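Local coordinates for type III secretion system effector protein ExoU (PDB 4QMK) that probably hydrolyses membrane phospholipids as a patatin-like phospholipase injected into host cells, where a phosphoinositide-binding domain directs it to the plasma membrane, at residues Asp139-Glu147 with Arg272-Pro281; Leu94-Ser104 with Pro238-Gly247. All coordinates share one frame; numbering follows the deposited sequence.

Contact 1: Asp139-Glu147 with Arg272-Pro281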
loop_
_atom_site.group_PDB
_atom_site.type_symbol
_atom_site.label_atom_id
_atom_site.label_comp_id
_atom_site.label_asym_id
_atom_site.label_seq_id
_atom_site.Cartn_x
_atom_site.Cartn_y
_atom_site.Cartn_z
ATOM N N ASP A 139 -10.584 -5.646 25.333
ATOM C CA ASP A 139 -9.832 -5.086 24.200
ATOM C C ASP A 139 -10.593 -5.173 22.851
ATOM O O ASP A 139 -10.868 -6.273 22.361
ATOM C CB ASP A 139 -8.500 -5.801 24.061
ATOM C CG ASP A 139 -7.830 -5.520 22.719
ATOM O OD1 ASP A 139 -7.808 -4.328 22.321
ATOM O OD2 ASP A 139 -7.337 -6.487 22.073
ATOM N N PRO A 140 -10.854 -4.013 22.207
ATOM C CA PRO A 140 -11.741 -3.988 21.017
ATOM C C PRO A 140 -11.277 -4.770 19.772
ATOM O O PRO A 140 -12.082 -5.472 19.172
ATOM C CB PRO A 140 -11.879 -2.485 20.697
ATOM C CG PRO A 140 -11.336 -1.763 21.893
ATOM C CD PRO A 140 -10.321 -2.672 22.512
ATOM N N VAL A 141 -10.002 -4.667 19.406
ATOM C CA VAL A 141 -9.501 -5.361 18.232
ATOM C C VAL A 141 -9.721 -6.858 18.343
ATOM O O VAL A 141 -10.235 -7.490 17.429
ATOM C CB VAL A 141 -8.011 -5.070 17.980
ATOM C CG1 VAL A 141 -7.455 -6.003 16.898
ATOM C CG2 VAL A 141 -7.837 -3.614 17.576
ATOM N N THR A 142 -9.310 -7.425 19.456
ATOM C CA THR A 142 -9.527 -8.831 19.690
ATOM C C THR A 142 -10.998 -9.154 19.583
ATOM O O THR A 142 -11.387 -10.090 18.908
ATOM C CB THR A 142 -9.079 -9.250 21.117
ATOM O OG1 THR A 142 -7.678 -8.971 21.305
ATOM C CG2 THR A 142 -9.364 -10.760 21.360
ATOM N N ALA A 143 -11.805 -8.365 20.262
ATOM C CA ALA A 143 -13.215 -8.596 20.303
ATOM C C ALA A 143 -13.764 -8.592 18.907
ATOM O O ALA A 143 -14.544 -9.452 18.532
ATOM C CB ALA A 143 -13.888 -7.521 21.140
ATOM N N TRP A 144 -13.373 -7.601 18.134
ATOM C CA TRP A 144 -13.851 -7.511 16.777
ATOM C C TRP A 144 -13.543 -8.774 15.976
ATOM O O TRP A 144 -14.362 -9.212 15.151
ATOM C CB TRP A 144 -13.247 -6.311 16.079
ATOM C CG TRP A 144 -13.712 -6.182 14.697
ATOM C CD1 TRP A 144 -14.861 -5.600 14.279
ATOM C CD2 TRP A 144 -13.041 -6.641 13.532
ATOM N NE1 TRP A 144 -14.961 -5.667 12.903
ATOM C CE2 TRP A 144 -13.849 -6.302 12.420
ATOM C CE3 TRP A 144 -11.835 -7.285 13.316
ATOM C CZ2 TRP A 144 -13.485 -6.591 11.106
ATOM C CZ3 TRP A 144 -11.472 -7.595 11.997
ATOM C CH2 TRP A 144 -12.302 -7.249 10.913
ATOM N N LEU A 145 -12.374 -9.353 16.207
ATOM C CA LEU A 145 -12.024 -10.542 15.511
ATOM C C LEU A 145 -12.963 -11.696 15.772
ATOM O O LEU A 145 -13.260 -12.440 14.840
ATOM C CB LEU A 145 -10.584 -10.915 15.771
ATOM C CG LEU A 145 -9.644 -10.094 14.910
ATOM C CD1 LEU A 145 -8.269 -10.039 15.530
ATOM C CD2 LEU A 145 -9.593 -10.665 13.499
ATOM N N GLN A 146 -13.464 -11.861 16.996
ATOM C CA GLN A 146 -14.468 -12.933 17.213
ATOM C C GLN A 146 -15.767 -12.652 16.467
ATOM O O GLN A 146 -16.229 -13.493 15.699
ATOM C CB GLN A 146 -14.774 -13.197 18.677
ATOM C CG GLN A 146 -13.842 -14.201 19.353
ATOM C CD GLN A 146 -12.514 -13.583 19.784
ATOM O OE1 GLN A 146 -12.459 -12.414 20.184
ATOM N NE2 GLN A 146 -11.445 -14.378 19.754
ATOM N N GLU A 147 -16.318 -11.454 16.634
ATOM C CA GLU A 147 -17.603 -11.120 16.013
ATOM C C GLU A 147 -17.579 -11.108 14.485
ATOM O O GLU A 147 -18.517 -11.585 13.846
ATOM C CB GLU A 147 -18.138 -9.785 16.522
ATOM C CG GLU A 147 -18.683 -9.841 17.952
ATOM C CD GLU A 147 -17.613 -9.621 19.027
ATOM O OE1 GLU A 147 -17.042 -8.506 19.062
ATOM O OE2 GLU A 147 -17.370 -10.532 19.868
ATOM N N ARG A 272 0.986 -4.697 16.186
ATOM C CA ARG A 272 -0.388 -4.931 15.786
ATOM C C ARG A 272 -0.506 -6.356 15.198
ATOM O O ARG A 272 -1.458 -7.079 15.524
ATOM C CB ARG A 272 -0.806 -3.812 14.815
ATOM C CG ARG A 272 -2.217 -3.837 14.227
ATOM C CD ARG A 272 -3.316 -4.182 15.216
ATOM N NE ARG A 272 -3.505 -3.163 16.233
ATOM C CZ ARG A 272 -4.332 -2.127 16.146
ATOM N NH1 ARG A 272 -5.082 -1.912 15.080
ATOM N NH2 ARG A 272 -4.391 -1.294 17.161
ATOM N N ALA A 273 0.481 -6.773 14.384
ATOM C CA ALA A 273 0.492 -8.096 13.776
ATOM C C ALA A 273 0.480 -9.175 14.818
ATOM O O ALA A 273 -0.176 -10.217 14.643
ATOM C CB ALA A 273 1.743 -8.284 12.944
ATOM N N ALA A 274 1.283 -8.955 15.858
ATOM C CA ALA A 274 1.438 -9.904 16.948
ATOM C C ALA A 274 0.186 -9.979 17.807
ATOM O O ALA A 274 -0.156 -11.040 18.325
ATOM C CB ALA A 274 2.619 -9.499 17.824
ATOM N N LEU A 275 -0.483 -8.850 17.988
ATOM C CA LEU A 275 -1.697 -8.841 18.749
ATOM C C LEU A 275 -2.741 -9.680 18.015
ATOM O O LEU A 275 -3.462 -10.476 18.638
ATOM C CB LEU A 275 -2.203 -7.412 18.910
ATOM C CG LEU A 275 -3.598 -7.229 19.526
ATOM C CD1 LEU A 275 -3.561 -7.508 21.026
ATOM C CD2 LEU A 275 -4.035 -5.788 19.291
ATOM N N ILE A 276 -2.840 -9.450 16.699
ATOM C CA ILE A 276 -3.831 -10.119 15.850
ATOM C C ILE A 276 -3.545 -11.601 15.919
ATOM O O ILE A 276 -4.434 -12.445 16.115
ATOM C CB ILE A 276 -3.670 -9.746 14.360
ATOM C CG1 ILE A 276 -3.630 -8.232 14.149
ATOM C CG2 ILE A 276 -4.745 -10.439 13.508
ATOM C CD1 ILE A 276 -4.901 -7.601 13.739
ATOM N N SER A 277 -2.277 -11.902 15.765
ATOM C CA SER A 277 -1.859 -13.259 15.747
ATOM C C SER A 277 -2.309 -13.973 16.973
ATOM O O SER A 277 -2.848 -15.049 16.901
ATOM C CB SER A 277 -0.353 -13.315 15.612
ATOM O OG SER A 277 0.099 -14.628 15.734
ATOM N N GLY A 278 -2.107 -13.355 18.122
ATOM C CA GLY A 278 -2.455 -13.987 19.369
ATOM C C GLY A 278 -3.943 -14.114 19.639
ATOM O O GLY A 278 -4.345 -14.946 20.414
ATOM N N ALA A 279 -4.761 -13.288 19.007
ATOM C CA ALA A 279 -6.187 -13.292 19.259
ATOM C C ALA A 279 -6.995 -13.974 18.235
ATOM O O ALA A 279 -8.179 -13.668 18.137
ATOM C CB ALA A 279 -6.681 -11.880 19.232
ATOM N N LEU A 280 -6.422 -14.783 17.358
ATOM C CA LEU A 280 -7.295 -15.336 16.283
ATOM C C LEU A 280 -8.534 -16.129 16.799
ATOM O O LEU A 280 -8.463 -16.839 17.812
ATOM C CB LEU A 280 -6.473 -16.100 15.276
ATOM C CG LEU A 280 -5.579 -15.110 14.581
ATOM C CD1 LEU A 280 -4.418 -15.793 13.953
ATOM C CD2 LEU A 280 -6.375 -14.387 13.549
ATOM N N PRO A 281 -9.695 -15.930 16.140
ATOM C CA PRO A 281 -10.921 -16.578 16.563
ATOM C C PRO A 281 -10.855 -18.086 16.430
ATOM O O PRO A 281 -10.333 -18.588 15.418
ATOM C CB PRO A 281 -11.958 -16.042 15.558
ATOM C CG PRO A 281 -11.181 -15.727 14.332
ATOM C CD PRO A 281 -9.896 -15.188 14.875
#
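T142 and A279 meet where the two backbones come close, the methyl CG2 of T142 lying 3.6 Å from CB of A279, just where the chain leaves the helix that runs to G278. The threonine is held in this pose: with OG1 beside the backbone N (chi1 -60°), its hydroxyl reaches back to D139, donating to OD2 at 2.6 Å on the anti side of the carboxylate, and CG2 is left to press on the alanine. The same carboxylate oxygen takes a weak bond from the backbone N of T142 and lies 4.0 Å from CD1 of L275. Just before T142, V141 divides its branches. CG1 packs on CD2 of L275 at 4.2 Å, whereas CG2 sits over one face of the R272 guanidinium, toward its rim and 4.1 Å from CZ. E185 forms a salt bridge with NE of R272, and L174 O accepts from NH1. One turn after V141, the L145 side chain crosses that of I276 at about a right angle, CD1 4.1 Å from CG2, and L145 O lies 3.9 Å from CB of P281. The short segments 140-147 and 272-278 cross at -45°, 9.9 Å apart at closest, and apolar branches make up much of what meets between them. Helix 270-278 lies between helix 140-157 and strand 242-251, with A274 also touching helices 107-114 and 183-201, while W144 turns to S158 of the second subunit.

Contact 2: Leu94-Ser104 with Pro238-Gly247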
loop_
_atom_site.group_PDB
_atom_site.type_symbol
_atom_site.label_atom_id
_atom_site.label_comp_id
_atom_site.label_asym_id
_atom_site.label_seq_id
_atom_site.Cartn_x
_atom_site.Cartn_y
_atom_site.Cartn_z
ATOM N N LEU A 94 23.244 -17.355 17.900
ATOM C CA LEU A 94 22.128 -16.405 17.694
ATOM C C LEU A 94 22.412 -15.433 16.550
ATOM O O LEU A 94 21.510 -15.004 15.817
ATOM C CB LEU A 94 21.818 -15.646 18.980
ATOM C CG LEU A 94 20.657 -14.655 18.851
ATOM C CD1 LEU A 94 19.391 -15.285 18.237
ATOM C CD2 LEU A 94 20.322 -14.051 20.204
ATOM N N LYS A 95 23.661 -15.027 16.465
ATOM C CA LYS A 95 24.097 -14.122 15.434
ATOM C C LYS A 95 23.614 -14.587 14.067
ATOM O O LYS A 95 23.043 -13.832 13.337
ATOM C CB LYS A 95 25.613 -14.124 15.433
ATOM C CG LYS A 95 26.283 -13.024 14.646
ATOM C CD LYS A 95 26.394 -11.737 15.467
ATOM C CE LYS A 95 27.754 -11.056 15.268
ATOM N NZ LYS A 95 28.181 -10.968 13.846
ATOM N N GLY A 96 23.881 -15.831 13.732
ATOM C CA GLY A 96 23.600 -16.345 12.423
ATOM C C GLY A 96 22.156 -16.708 12.142
ATOM O O GLY A 96 21.860 -17.229 11.058
ATOM N N VAL A 97 21.263 -16.507 13.119
ATOM C CA VAL A 97 19.866 -16.665 12.871
ATOM C C VAL A 97 19.501 -15.513 11.941
ATOM O O VAL A 97 19.897 -14.423 12.162
ATOM C CB VAL A 97 19.024 -16.593 14.173
ATOM C CG1 VAL A 97 17.561 -16.535 13.829
ATOM C CG2 VAL A 97 19.286 -17.798 15.067
ATOM N N LYS A 98 18.736 -15.771 10.900
ATOM C CA LYS A 98 18.359 -14.731 9.932
ATOM C C LYS A 98 16.890 -14.323 9.979
ATOM O O LYS A 98 16.540 -13.227 9.617
ATOM C CB LYS A 98 18.595 -15.250 8.525
ATOM C CG LYS A 98 19.995 -15.681 8.229
ATOM C CD LYS A 98 20.965 -14.515 8.359
ATOM C CE LYS A 98 22.335 -14.929 7.848
ATOM N NZ LYS A 98 23.289 -13.823 7.992
ATOM N N VAL A 99 16.031 -15.254 10.332
ATOM C CA VAL A 99 14.628 -15.025 10.275
ATOM C C VAL A 99 14.038 -15.644 11.513
ATOM O O VAL A 99 14.400 -16.772 11.906
ATOM C CB VAL A 99 14.024 -15.774 9.089
ATOM C CG1 VAL A 99 12.599 -15.340 8.848
ATOM C CG2 VAL A 99 14.842 -15.551 7.848
ATOM N N VAL A 100 13.134 -14.932 12.141
ATOM C CA VAL A 100 12.477 -15.484 13.289
ATOM C C VAL A 100 10.991 -15.591 12.991
ATOM O O VAL A 100 10.378 -14.612 12.582
ATOM C CB VAL A 100 12.697 -14.603 14.515
ATOM C CG1 VAL A 100 12.031 -15.243 15.732
ATOM C CG2 VAL A 100 14.176 -14.426 14.726
ATOM N N SER A 101 10.418 -16.765 13.206
ATOM C CA SER A 101 8.979 -16.908 13.014
ATOM C C SER A 101 8.299 -17.186 14.311
ATOM O O SER A 101 8.800 -17.945 15.155
ATOM C CB SER A 101 8.684 -18.039 12.058
ATOM O OG SER A 101 9.258 -17.742 10.809
ATOM N N GLY A 102 7.138 -16.614 14.478
ATOM C CA GLY A 102 6.421 -16.812 15.718
ATOM C C GLY A 102 5.005 -17.111 15.437
ATOM O O GLY A 102 4.364 -16.405 14.681
ATOM N N SER A 103 4.500 -18.158 16.037
ATOM C CA SER A 103 3.113 -18.551 15.789
ATOM C C SER A 103 2.220 -18.313 16.960
ATOM O O SER A 103 2.624 -18.486 18.110
ATOM C CB SER A 103 3.015 -20.011 15.418
ATOM O OG SER A 103 1.696 -20.369 15.688
ATOM N N SER A 104 1.001 -17.902 16.672
ATOM C CA SER A 104 0.022 -17.591 17.741
ATOM C C SER A 104 0.658 -16.720 18.807
ATOM O O SER A 104 1.235 -15.681 18.468
ATOM C CB SER A 104 -0.588 -18.862 18.343
ATOM O OG SER A 104 -1.261 -19.554 17.319
ATOM N N PRO A 238 23.364 -7.524 11.669
ATOM C CA PRO A 238 23.149 -8.934 11.906
ATOM C C PRO A 238 22.281 -9.270 13.113
ATOM O O PRO A 238 21.629 -10.291 13.082
ATOM C CB PRO A 238 24.553 -9.478 12.112
ATOM C CG PRO A 238 25.446 -8.502 11.435
ATOM C CD PRO A 238 24.796 -7.180 11.624
ATOM N N ALA A 239 22.245 -8.431 14.149
ATOM C CA ALA A 239 21.429 -8.723 15.319
ATOM C C ALA A 239 19.902 -8.560 15.068
ATOM O O ALA A 239 19.105 -9.140 15.784
ATOM C CB ALA A 239 21.848 -7.848 16.492
ATOM N N ILE A 240 19.519 -7.739 14.093
ATOM C CA ILE A 240 18.128 -7.556 13.742
ATOM C C ILE A 240 17.746 -8.614 12.675
ATOM O O ILE A 240 18.472 -8.827 11.702
ATOM C CB ILE A 240 17.854 -6.192 13.119
ATOM C CG1 ILE A 240 18.494 -5.037 13.899
ATOM C CG2 ILE A 240 16.357 -5.974 13.021
ATOM C CD1 ILE A 240 18.038 -4.929 15.332
ATOM N N LYS A 241 16.590 -9.236 12.851
ATOM C CA LYS A 241 16.190 -10.347 12.021
ATOM C C LYS A 241 14.928 -10.094 11.229
ATOM O O LYS A 241 14.067 -9.359 11.648
ATOM C CB LYS A 241 15.884 -11.505 12.932
ATOM C CG LYS A 241 17.083 -12.249 13.455
ATOM C CD LYS A 241 17.807 -11.614 14.609
ATOM C CE LYS A 241 18.979 -12.477 15.084
ATOM N NZ LYS A 241 20.068 -12.659 14.079
ATOM N N GLN A 242 14.761 -10.750 10.110
ATOM C CA GLN A 242 13.462 -10.634 9.446
ATOM C C GLN A 242 12.461 -11.352 10.310
ATOM O O GLN A 242 12.844 -12.200 11.133
ATOM C CB GLN A 242 13.473 -11.245 8.077
ATOM C CG GLN A 242 14.496 -10.631 7.167
ATOM C CD GLN A 242 14.574 -11.379 5.884
ATOM O OE1 GLN A 242 13.563 -11.746 5.299
ATOM N NE2 GLN A 242 15.765 -11.663 5.466
ATOM N N LEU A 243 11.191 -11.038 10.126
ATOM C CA LEU A 243 10.171 -11.592 11.011
ATOM C C LEU A 243 8.980 -12.090 10.247
ATOM O O LEU A 243 8.531 -11.414 9.317
ATOM C CB LEU A 243 9.722 -10.518 11.989
ATOM C CG LEU A 243 8.537 -10.828 12.924
ATOM C CD1 LEU A 243 8.910 -11.919 13.905
ATOM C CD2 LEU A 243 8.154 -9.582 13.678
ATOM N N ASN A 244 8.490 -13.270 10.645
ATOM C CA ASN A 244 7.213 -13.804 10.209
ATOM C C ASN A 244 6.363 -14.000 11.408
ATOM O O ASN A 244 6.725 -14.720 12.321
ATOM C CB ASN A 244 7.354 -15.201 9.654
ATOM C CG ASN A 244 7.879 -15.203 8.311
ATOM O OD1 ASN A 244 7.177 -14.921 7.382
ATOM N ND2 ASN A 244 9.128 -15.481 8.189
ATOM N N ILE A 245 5.181 -13.448 11.374
ATOM C CA ILE A 245 4.219 -13.706 12.372
ATOM C C ILE A 245 3.089 -14.501 11.700
ATOM O O ILE A 245 2.585 -14.139 10.630
ATOM C CB ILE A 245 3.739 -12.415 12.976
ATOM C CG1 ILE A 245 4.872 -11.857 13.766
ATOM C CG2 ILE A 245 2.524 -12.666 13.876
ATOM C CD1 ILE A 245 4.478 -10.712 14.685
ATOM N N THR A 246 2.697 -15.582 12.340
ATOM C CA THR A 246 1.756 -16.515 11.755
ATOM C C THR A 246 0.689 -16.945 12.701
ATOM O O THR A 246 0.839 -16.847 13.898
ATOM C CB THR A 246 2.543 -17.755 11.324
ATOM O OG1 THR A 246 3.481 -17.345 10.322
ATOM C CG2 THR A 246 1.651 -18.790 10.730
ATOM N N GLY A 247 -0.406 -17.431 12.170
ATOM C CA GLY A 247 -1.426 -18.000 13.025
ATOM C C GLY A 247 -2.579 -18.584 12.310
ATOM O O GLY A 247 -2.753 -18.359 11.122
HETATM O O HOH W 1 17.868 -11.187 7.660
#
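L94 opens a type I turn to V97, and the ammonium of K241 gathers its carbonyls: NZ donates to V97 O at 2.6 Å and, weakly, to L94 O and K95 O. A further bond, to P238 O at 3.0 Å in the carbonyl plane, makes four oxygens around one buried lysine end. Bends at chi2 (80°) and chi4 fold the K241 chain back over the turn, and CD1 of L94 comes 4.2 Å from its CE. K98 O then receives Q242 N and also a water, which in turn accepts from NE2 of Q242. From V99 the strands run parallel, and CG1 of V99 lies 3.5 Å from ND2 of N244. V100, on the other face of the sheet, sets CG2 against CB and CG of K241, both at 3.8 Å, while its N and O join Q242 O and N244 N. These two strands belong to the parallel part of the mixed central sheet of the patatin-like domain, 99-103 lying between 68-72 and 242-251. At S101 the hydroxyl sits 3.4 Å from CB of N244, but its hydrogen bond goes to H68, as OD1 of N244 goes to N261. At G102 the ladder continues, N donating almost straight into the oxygen of N244 (170° at the oxygen) and O accepting from T246 N. S103 pairs with T246 on the face of S101. S104, beyond it, gives its N to T246 O at 3.0 Å and has a positive phi (47°), the strained conformation expected if G102 and S104 belong to a nucleophile elbow, GxSxG, with S104 as nucleophile.

Along the chain, 94-104 comes first, then 139-147, then 238-247 and 272-281, so the two contacts cross rather than nest. Contact 2 closes a loop of 133 residues that is largely helical and contains no strand, bringing strand 242-251 beside strand 99-103. Contact 1 starts inside that loop and closes 124 residues, setting helix 140-157 against helix 270-278 after the chain has passed through strands 242-251 and 254-260. The centres are about 21 Å apart, yet helix 270-278 connects them: S277 OG probably hydrogen bonds to T246 O and to S104 O, tying the helix pair of contact 1 to the end of strand 99-103 and the middle of strand 242-251.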